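Penicillin-binding protein 2B (Streptococcus pneumoniae, PDB 2WAD) probably cross-links the peptide stems of neighbouring glycan strands in cell wall peptidoglycan during peripheral growth, and is a target of beta-lactam antibiotics. Local coordinates at residues Y257-V263 with Q277-P281; F482-G486 with N572-I576; S489-L495 with R541-V547. All blocks are in the same frame, centred on the assembly; numbering follows the deposited sequence.

Interaction 1 of 3, residues Y257-V263 with Q277-P281; sequences YSLNDRV and QGKRP. Unlike the reference sequence in segment 277-281: P281 (reference Ser).
R280 and D261 reach for each other from opposite directions, so that the carboxylate faces the guanidinium as a charge pair. The two groups are modelled too close together, and the detail of this pairing is therefore doubtful. The arginine chain runs extended from CG to NE (chi3 179°), which carries its charged end across to the 257-263 segment. There the guanidinium stands almost upright against the ring of Y257, the planes 86° apart, with its NH2 end near CB, CG and CD1 of the tyrosine as far as the model can be trusted. Further out along the ring, near CE1, the amide group of Q277 approaches with its plane turned 74° from that of the ring; its chain bends at chi2 to get there. The hydroxyl of Y257 is bonded to E273, so the ring is held at its outer end as well. In the dimerisation domain, the contact joins the loop between helices 249-255 and 267-271 to the link that runs from helix 273-276 into strand 282-287, with V263 bonded through its backbone N to S238 and P281 paired with T56.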
loop_
_atom_site.group_PDB
_atom_site.type_symbol
_atom_site.label_atom_id
_atom_site.label_comp_id
_atom_site.label_asym_id
_atom_site.label_seq_id
_atom_site.Cartn_x
_atom_site.Cartn_y
_atom_site.Cartn_z
ATOM N N TYR A 257 -11.319 19.805 -6.849
ATOM C CA TYR A 257 -11.883 19.702 -5.508
ATOM C C TYR A 257 -12.094 21.053 -4.841
ATOM O O TYR A 257 -11.511 22.057 -5.248
ATOM C CB TYR A 257 -10.968 18.875 -4.602
ATOM C CG TYR A 257 -10.911 17.396 -4.897
ATOM C CD1 TYR A 257 -11.163 16.467 -3.899
ATOM C CD2 TYR A 257 -10.587 16.929 -6.165
ATOM C CE1 TYR A 257 -11.100 15.109 -4.156
ATOM C CE2 TYR A 257 -10.520 15.576 -6.429
ATOM C CZ TYR A 257 -10.778 14.668 -5.421
ATOM O OH TYR A 257 -10.716 13.318 -5.681
ATOM N N SER A 258 -12.924 21.044 -3.803
ATOM C CA SER A 258 -13.027 22.136 -2.843
ATOM C C SER A 258 -11.994 21.933 -1.731
ATOM O O SER A 258 -11.310 20.906 -1.680
ATOM C CB SER A 258 -14.443 22.194 -2.266
ATOM O OG SER A 258 -14.505 23.004 -1.109
ATOM N N LEU A 259 -11.894 22.915 -0.841
ATOM C CA LEU A 259 -10.802 22.993 0.125
ATOM C C LEU A 259 -11.109 22.233 1.414
ATOM O O LEU A 259 -10.197 21.885 2.167
ATOM C CB LEU A 259 -10.488 24.469 0.408
ATOM C CG LEU A 259 -9.207 24.990 1.069
ATOM C CD1 LEU A 259 -7.954 24.207 0.702
ATOM C CD2 LEU A 259 -9.048 26.462 0.697
ATOM N N ASN A 260 -12.390 21.974 1.660
ATOM C CA ASN A 260 -12.832 21.233 2.840
ATOM C C ASN A 260 -13.164 19.767 2.545
ATOM O O ASN A 260 -13.715 19.051 3.392
ATOM C CB ASN A 260 -14.062 21.910 3.443
ATOM C CG ASN A 260 -15.214 21.980 2.462
ATOM O OD1 ASN A 260 -15.015 21.984 1.244
ATOM N ND2 ASN A 260 -16.433 22.034 2.992
ATOM N N ASP A 261 -12.824 19.333 1.336
ATOM C CA ASP A 261 -13.067 17.964 0.886
ATOM C C ASP A 261 -12.366 16.909 1.728
ATOM O O ASP A 261 -11.235 17.097 2.168
ATOM C CB ASP A 261 -12.632 17.791 -0.569
ATOM C CG ASP A 261 -13.591 18.445 -1.544
ATOM O OD1 ASP A 261 -14.636 18.976 -1.108
ATOM O OD2 ASP A 261 -13.302 18.415 -2.758
ATOM N N ARG A 262 -13.049 15.794 1.941
ATOM C CA ARG A 262 -12.419 14.659 2.597
ATOM C C ARG A 262 -11.907 13.637 1.593
ATOM O O ARG A 262 -12.669 13.079 0.808
ATOM C CB ARG A 262 -13.347 14.062 3.646
ATOM C CG ARG A 262 -13.605 15.075 4.735
ATOM C CD ARG A 262 -14.213 14.432 5.941
ATOM N NE ARG A 262 -15.648 14.295 5.755
ATOM C CZ ARG A 262 -16.421 13.572 6.554
ATOM N NH1 ARG A 262 -15.872 12.927 7.575
ATOM N NH2 ARG A 262 -17.729 13.488 6.332
ATOM N N VAL A 263 -10.594 13.431 1.627
ATOM C CA VAL A 263 -9.885 12.661 0.625
ATOM C C VAL A 263 -9.042 11.550 1.272
ATOM O O VAL A 263 -8.745 11.588 2.472
ATOM C CB VAL A 263 -9.001 13.584 -0.246
ATOM C CG1 VAL A 263 -9.825 14.767 -0.756
ATOM C CG2 VAL A 263 -7.799 14.083 0.543
ATOM N N GLN A 277 -14.556 8.817 -4.158
ATOM C CA GLN A 277 -15.079 10.175 -3.930
ATOM C C GLN A 277 -16.508 10.374 -4.428
ATOM O O GLN A 277 -16.806 10.130 -5.590
ATOM C CB GLN A 277 -14.172 11.240 -4.557
ATOM C CG GLN A 277 -14.576 12.692 -4.250
ATOM C CD GLN A 277 -14.396 13.030 -2.784
ATOM O OE1 GLN A 277 -13.337 12.771 -2.208
ATOM N NE2 GLN A 277 -15.436 13.572 -2.164
ATOM N N GLY A 278 -17.399 10.827 -3.552
ATOM C CA GLY A 278 -18.784 11.023 -3.944
ATOM C C GLY A 278 -18.893 11.962 -5.131
ATOM O O GLY A 278 -18.104 12.895 -5.274
ATOM N N LYS A 279 -19.864 11.703 -5.999
ATOM C CA LYS A 279 -20.173 12.636 -7.074
ATOM C C LYS A 279 -20.963 13.802 -6.481
ATOM O O LYS A 279 -21.955 13.607 -5.782
ATOM C CB LYS A 279 -20.978 11.945 -8.177
ATOM C CG LYS A 279 -21.324 12.839 -9.357
ATOM C CD LYS A 279 -22.538 12.308 -10.116
ATOM C CE LYS A 279 -23.097 13.344 -11.088
ATOM N NZ LYS A 279 -23.858 14.430 -10.392
ATOM N N ARG A 280 -20.518 15.021 -6.754
ATOM C CA ARG A 280 -21.052 16.189 -6.050
ATOM C C ARG A 280 -22.362 16.746 -6.600
ATOM O O ARG A 280 -22.550 16.774 -7.817
ATOM C CB ARG A 280 -20.004 17.295 -6.081
ATOM C CG ARG A 280 -18.613 16.807 -5.759
ATOM C CD ARG A 280 -17.718 17.996 -5.521
ATOM N NE ARG A 280 -16.361 17.594 -5.173
ATOM C CZ ARG A 280 -15.461 18.404 -4.625
ATOM N NH1 ARG A 280 -15.771 19.672 -4.361
ATOM N NH2 ARG A 280 -14.247 17.936 -4.353
ATOM N N PRO A 281 -23.277 17.191 -5.713
ATOM C CA PRO A 281 -24.340 18.042 -6.255
ATOM C C PRO A 281 -23.796 19.407 -6.696
ATOM O O PRO A 281 -22.913 19.975 -6.046
ATOM C CB PRO A 281 -25.333 18.193 -5.090
ATOM C CG PRO A 281 -25.061 17.054 -4.181
ATOM C CD PRO A 281 -23.577 16.737 -4.341
#

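Interaction 2 of 3, residues F482-G486 with N572-I576; sequences FGEYG and NKVNI
E484 and Y485 both place CG anti to their own carbonyl carbon (chi1 -70° in the glutamate, and close to that in the tyrosine), yet the two side chains leave the helix end in different directions and meet different parts of the 572-576 segment. The glutamate chain continues extended beyond CG, which brings OE2 to the backbone of the turn: N575 N donates to E484 OE2 at 3.1 Å, on the syn side of the oxygen but well out of the carboxylate plane. A water reinforces this grip, donating to E484 OE2 at 2.6 Å and to K573 O, and accepting from N572 ND2. The same amide nitrogen donates to E484 O at 3.1 Å, almost perfectly straight at 178°, in the carbonyl plane and on a lone pair. N572 OD1 is taken by R541, so both ends of the amide are engaged and its rotation is fixed.

The helix 471-484 closes here in a Schellman motif, with G486 at positive phi, while N575 is the centre of an inverse gamma turn that follows strand 570-573. In the transpeptidase domain the contact thus joins the C-terminal end of a helix to the end of strand 570-573, which pairs antiparallel with 540-542.

Y485 supplies the apolar half. V574 CG2 sits over one face of its ring, offset toward the rim, in a CH-pi contact 4.0 Å from the centroid and 13° off the normal. The other methyl, V574 CG1, lies 3.9 Å from Y485 CZ, and I576 CD1 comes within 3.8 Å of Y485 OH. That hydroxyl is bonded to S394 on helix 389-398, and Y531 of helix 525-536 packs edge-to-face with the Y485 ring.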
loop_
_atom_site.group_PDB
_atom_site.type_symbol
_atom_site.label_atom_id
_atom_site.label_comp_id
_atom_site.label_asym_id
_atom_site.label_seq_id
_atom_site.Cartn_x
_atom_site.Cartn_y
_atom_site.Cartn_z
ATOM N N PHE A 482 16.672 -10.610 -13.108
ATOM C CA PHE A 482 15.963 -10.514 -11.826
ATOM C C PHE A 482 14.740 -9.578 -11.892
ATOM O O PHE A 482 13.635 -9.973 -11.502
ATOM C CB PHE A 482 16.935 -10.051 -10.733
ATOM C CG PHE A 482 17.948 -11.104 -10.307
ATOM C CD1 PHE A 482 17.764 -12.446 -10.600
ATOM C CD2 PHE A 482 19.077 -10.749 -9.592
ATOM C CE1 PHE A 482 18.693 -13.408 -10.206
ATOM C CE2 PHE A 482 19.992 -11.714 -9.158
ATOM C CZ PHE A 482 19.815 -13.053 -9.479
ATOM N N GLY A 483 14.925 -8.360 -12.407
ATOM C CA GLY A 483 13.831 -7.421 -12.650
ATOM C C GLY A 483 12.695 -7.944 -13.519
ATOM O O GLY A 483 11.528 -7.606 -13.291
ATOM N N GLU A 484 13.001 -8.813 -14.485
ATOM C CA GLU A 484 11.942 -9.464 -15.270
ATOM C C GLU A 484 10.966 -10.294 -14.430
ATOM O O GLU A 484 9.857 -10.607 -14.880
ATOM C CB GLU A 484 12.537 -10.372 -16.341
ATOM C CG GLU A 484 13.227 -9.637 -17.489
ATOM C CD GLU A 484 13.688 -10.629 -18.542
ATOM O OE1 GLU A 484 14.763 -11.223 -18.379
ATOM O OE2 GLU A 484 12.967 -10.846 -19.529
ATOM N N TYR A 485 11.391 -10.665 -13.223
ATOM C CA TYR A 485 10.583 -11.516 -12.360
ATOM C C TYR A 485 10.065 -10.704 -11.202
ATOM O O TYR A 485 9.363 -11.223 -10.302
ATOM C CB TYR A 485 11.390 -12.682 -11.829
ATOM C CG TYR A 485 11.604 -13.828 -12.790
ATOM C CD1 TYR A 485 10.661 -14.831 -12.935
ATOM C CD2 TYR A 485 12.822 -13.975 -13.456
ATOM C CE1 TYR A 485 10.894 -15.917 -13.813
ATOM C CE2 TYR A 485 13.069 -15.052 -14.291
ATOM C CZ TYR A 485 12.109 -16.029 -14.468
ATOM O OH TYR A 485 12.361 -17.097 -15.329
ATOM N N GLY A 486 10.406 -9.416 -11.236
ATOM C CA GLY A 486 9.991 -8.486 -10.190
ATOM C C GLY A 486 10.947 -8.431 -9.018
ATOM O O GLY A 486 10.675 -7.824 -7.976
ATOM N N ASN A 572 5.407 -7.720 -18.534
ATOM C CA ASN A 572 6.439 -8.169 -19.463
ATOM C C ASN A 572 6.365 -9.683 -19.589
ATOM O O ASN A 572 5.644 -10.334 -18.829
ATOM C CB ASN A 572 7.832 -7.773 -18.976
ATOM C CG ASN A 572 8.176 -8.376 -17.622
ATOM O OD1 ASN A 572 7.661 -7.930 -16.607
ATOM N ND2 ASN A 572 9.058 -9.372 -17.601
ATOM N N LYS A 573 7.114 -10.228 -20.546
ATOM C CA LYS A 573 7.242 -11.674 -20.696
ATOM C C LYS A 573 8.712 -11.981 -20.539
ATOM O O LYS A 573 9.495 -11.414 -21.281
ATOM C CB LYS A 573 6.818 -12.130 -22.092
ATOM C CG LYS A 573 6.600 -13.626 -22.177
ATOM C CD LYS A 573 6.365 -14.111 -23.604
ATOM C CE LYS A 573 5.999 -15.584 -23.625
ATOM N NZ LYS A 573 6.999 -16.350 -22.840
ATOM N N VAL A 574 9.079 -12.864 -19.607
ATOM C CA VAL A 574 10.473 -13.264 -19.428
ATOM C C VAL A 574 11.038 -13.835 -20.734
ATOM O O VAL A 574 10.407 -14.670 -21.383
ATOM C CB VAL A 574 10.645 -14.308 -18.271
ATOM C CG1 VAL A 574 12.141 -14.722 -18.117
ATOM C CG2 VAL A 574 10.047 -13.757 -16.932
ATOM N N ASN A 575 12.254 -13.416 -21.082
ATOM C CA ASN A 575 12.870 -13.701 -22.385
ATOM C C ASN A 575 13.574 -15.055 -22.471
ATOM O O ASN A 575 14.763 -15.147 -22.829
ATOM C CB ASN A 575 13.833 -12.571 -22.794
ATOM C CG ASN A 575 14.291 -12.708 -24.241
ATOM O OD1 ASN A 575 13.548 -13.230 -25.070
ATOM N ND2 ASN A 575 15.513 -12.283 -24.542
ATOM N N ILE A 576 12.854 -16.118 -22.133
ATOM C CA ILE A 576 13.440 -17.446 -22.281
ATOM C C ILE A 576 12.435 -18.286 -23.042
ATOM O O ILE A 576 11.245 -18.005 -22.990
ATOM C CB ILE A 576 13.712 -18.138 -20.934
ATOM C CG1 ILE A 576 12.429 -18.211 -20.076
ATOM C CG2 ILE A 576 14.851 -17.452 -20.233
ATOM C CD1 ILE A 576 12.650 -18.852 -18.699
HETATM O O HOH W 1 10.937 -9.245 -19.670
#

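Interaction 3 of 3, residues S489-L495 with R541-V547. Unlike the reference sequence in segment 489-495: S489 (reference Thr). Unlike the reference sequence in segment 541-547: L542 (reference Val), H545 (reference Arg).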
loop_
_atom_site.group_PDB
_atom_site.type_symbol
_atom_site.label_atom_id
_atom_site.label_comp_id
_atom_site.label_asym_id
_atom_site.label_seq_id
_atom_site.Cartn_x
_atom_site.Cartn_y
_atom_site.Cartn_z
ATOM N N SER A 489 12.588 -4.752 -8.999
ATOM C CA SER A 489 11.843 -3.775 -9.793
ATOM C C SER A 489 10.472 -3.586 -9.166
ATOM O O SER A 489 10.043 -4.443 -8.389
ATOM C CB SER A 489 11.680 -4.245 -11.253
ATOM O OG SER A 489 11.111 -5.542 -11.303
ATOM N N ALA A 490 9.814 -2.477 -9.505
ATOM C CA ALA A 490 8.405 -2.245 -9.162
ATOM C C ALA A 490 7.534 -3.429 -9.529
ATOM O O ALA A 490 7.625 -3.938 -10.651
ATOM C CB ALA A 490 7.868 -0.980 -9.871
ATOM N N THR A 491 6.642 -3.812 -8.613
ATOM C CA THR A 491 5.705 -4.916 -8.844
ATOM C C THR A 491 4.456 -4.505 -9.606
ATOM O O THR A 491 3.835 -5.346 -10.267
ATOM C CB THR A 491 5.277 -5.622 -7.525
ATOM O OG1 THR A 491 4.509 -4.737 -6.713
ATOM C CG2 THR A 491 6.467 -6.071 -6.720
ATOM N N GLY A 492 4.077 -3.233 -9.508
ATOM C CA GLY A 492 2.812 -2.759 -10.074
ATOM C C GLY A 492 1.627 -2.809 -9.118
ATOM O O GLY A 492 0.464 -2.574 -9.505
ATOM N N ILE A 493 1.891 -3.170 -7.863
ATOM C CA ILE A 493 0.783 -3.371 -6.929
ATOM C C ILE A 493 0.014 -2.057 -6.731
ATOM O O ILE A 493 0.619 -0.982 -6.780
ATOM C CB ILE A 493 1.230 -3.932 -5.586
ATOM C CG1 ILE A 493 0.015 -4.479 -4.823
ATOM C CG2 ILE A 493 2.003 -2.904 -4.779
ATOM C CD1 ILE A 493 0.363 -5.031 -3.491
ATOM N N ASP A 494 -1.305 -2.161 -6.536
ATOM C CA ASP A 494 -2.202 -1.009 -6.429
ATOM C C ASP A 494 -2.185 -0.352 -5.038
ATOM O O ASP A 494 -3.218 -0.239 -4.356
ATOM C CB ASP A 494 -3.624 -1.405 -6.864
ATOM C CG ASP A 494 -4.172 -2.655 -6.122
ATOM O OD1 ASP A 494 -3.386 -3.457 -5.534
ATOM O OD2 ASP A 494 -5.409 -2.870 -6.204
ATOM N N LEU A 495 -1.000 0.077 -4.611
ATOM C CA LEU A 495 -0.840 0.858 -3.389
ATOM C C LEU A 495 0.079 2.015 -3.753
ATOM O O LEU A 495 0.875 1.881 -4.672
ATOM C CB LEU A 495 -0.229 0.018 -2.252
ATOM C CG LEU A 495 -1.116 -1.074 -1.630
ATOM C CD1 LEU A 495 -0.349 -1.947 -0.647
ATOM C CD2 LEU A 495 -2.386 -0.525 -0.992
ATOM N N ARG A 541 4.567 -11.985 -16.425
ATOM C CA ARG A 541 4.545 -11.401 -15.100
ATOM C C ARG A 541 3.361 -10.457 -14.982
ATOM O O ARG A 541 3.119 -9.647 -15.866
ATOM C CB ARG A 541 5.832 -10.624 -14.945
ATOM C CG ARG A 541 6.002 -9.912 -13.619
ATOM C CD ARG A 541 7.387 -9.289 -13.680
ATOM N NE ARG A 541 7.479 -8.296 -12.642
ATOM C CZ ARG A 541 7.776 -7.021 -12.829
ATOM N NH1 ARG A 541 8.099 -6.548 -14.020
ATOM N NH2 ARG A 541 7.782 -6.236 -11.767
ATOM N N LEU A 542 2.605 -10.588 -13.902
ATOM C CA LEU A 542 1.336 -9.891 -13.760
ATOM C C LEU A 542 1.381 -8.969 -12.547
ATOM O O LEU A 542 1.949 -9.319 -11.515
ATOM C CB LEU A 542 0.213 -10.909 -13.591
ATOM C CG LEU A 542 -0.133 -11.892 -14.722
ATOM C CD1 LEU A 542 -1.449 -12.620 -14.373
ATOM C CD2 LEU A 542 -0.265 -11.203 -16.091
ATOM N N ALA A 543 0.829 -7.764 -12.685
ATOM C CA ALA A 543 0.752 -6.859 -11.555
ATOM C C ALA A 543 -0.196 -7.468 -10.531
ATOM O O ALA A 543 -1.302 -7.901 -10.876
ATOM C CB ALA A 543 0.237 -5.480 -11.987
ATOM N N PRO A 544 0.223 -7.468 -9.255
ATOM C CA PRO A 544 -0.643 -7.913 -8.174
ATOM C C PRO A 544 -1.675 -6.832 -7.892
ATOM O O PRO A 544 -1.376 -5.646 -7.994
ATOM C CB PRO A 544 0.304 -8.096 -6.976
ATOM C CG PRO A 544 1.644 -7.635 -7.403
ATOM C CD PRO A 544 1.536 -7.012 -8.779
ATOM N N HIS A 545 -2.914 -7.234 -7.633
ATOM C CA HIS A 545 -3.948 -6.240 -7.418
ATOM C C HIS A 545 -4.794 -6.723 -6.244
ATOM O O HIS A 545 -5.167 -7.901 -6.189
ATOM C CB HIS A 545 -4.758 -5.898 -8.691
ATOM C CG HIS A 545 -5.502 -7.047 -9.306
ATOM N ND1 HIS A 545 -6.828 -7.303 -9.034
ATOM C CD2 HIS A 545 -5.123 -7.965 -10.225
ATOM C CE1 HIS A 545 -7.224 -8.350 -9.736
ATOM N NE2 HIS A 545 -6.204 -8.774 -10.463
ATOM N N ILE A 546 -5.013 -5.819 -5.292
ATOM C CA ILE A 546 -5.762 -6.110 -4.082
ATOM C C ILE A 546 -7.257 -5.863 -4.316
ATOM O O ILE A 546 -8.119 -6.472 -3.668
ATOM C CB ILE A 546 -5.263 -5.205 -2.938
ATOM C CG1 ILE A 546 -3.796 -5.469 -2.626
ATOM C CG2 ILE A 546 -6.099 -5.420 -1.681
ATOM C CD1 ILE A 546 -3.060 -4.311 -1.956
ATOM N N VAL A 547 -7.567 -4.943 -5.232
ATOM C CA VAL A 547 -8.950 -4.658 -5.591
ATOM C C VAL A 547 -9.424 -5.565 -6.719
ATOM O O VAL A 547 -8.695 -5.759 -7.687
ATOM C CB VAL A 547 -9.150 -3.182 -5.959
ATOM C CG1 VAL A 547 -10.558 -2.982 -6.498
ATOM C CG2 VAL A 547 -8.908 -2.281 -4.727
HETATM O O HOH W 2 -2.012 -3.240 -9.527
#
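D494, the centre of an inverse gamma turn in the transpeptidase domain, turns its carboxylate onto the N-H groups of I546, just before strand 547-553, and V547, its first residue. I546 N donates to D494 OD1 at 2.9 Å and V547 N to D494 OD2 at 3.1 Å, each on a syn lone pair, so the carboxylate spans the peptide between them. D494 OD2 is also bonded to Y272 OH. In R541, CG lies opposite the backbone N (chi1 179°) and the chain runs on extended to NE, bringing NH2 to A490 O in a weak bond of 2.6 Å; Q530, besides N572, holds the same guanidinium.

The apolar contacts centre on P544 and I546. I546 CD1 meets I493 CD1 and L495 CG, both at 3.8 Å, and P544 CG packs against I493 CB. T491, whose OG1 accepts from I493 N in an ST turn, lies across the same proline.

Where the backbones draw close, a water donates to both G492 O and P544 O. A CB on G492 would jam against the preceding carbonyl O and crowd A543 CB. I493 CA points its hydrogen almost straight at P544 O, 3.3 Å away with an angle of 174° at the hydrogen.

Overall arrangement
Interactions 2 and 3 share one neighbourhood of the transpeptidase domain, with centres about 14 Å apart, and both reach the two-stranded sheet of 540-542 and 570-573. They touch directly, R541 and N572 belonging to one contact each and probably bonding to each other, as do G483 and S489. Interaction 3 is the buried one, combining a carboxylate on backbone N-H groups with aliphatic packing; interaction 2, partly buried, sets a water-assisted polar side beside an aromatic one. Interaction 1 lies in the dimerisation domain, its centre about 41 Å from that of interaction 2. Also partly buried, its loops face each other mainly through an arginine and an aspartate whose modelled pairing is doubtful, beside a tyrosine ring.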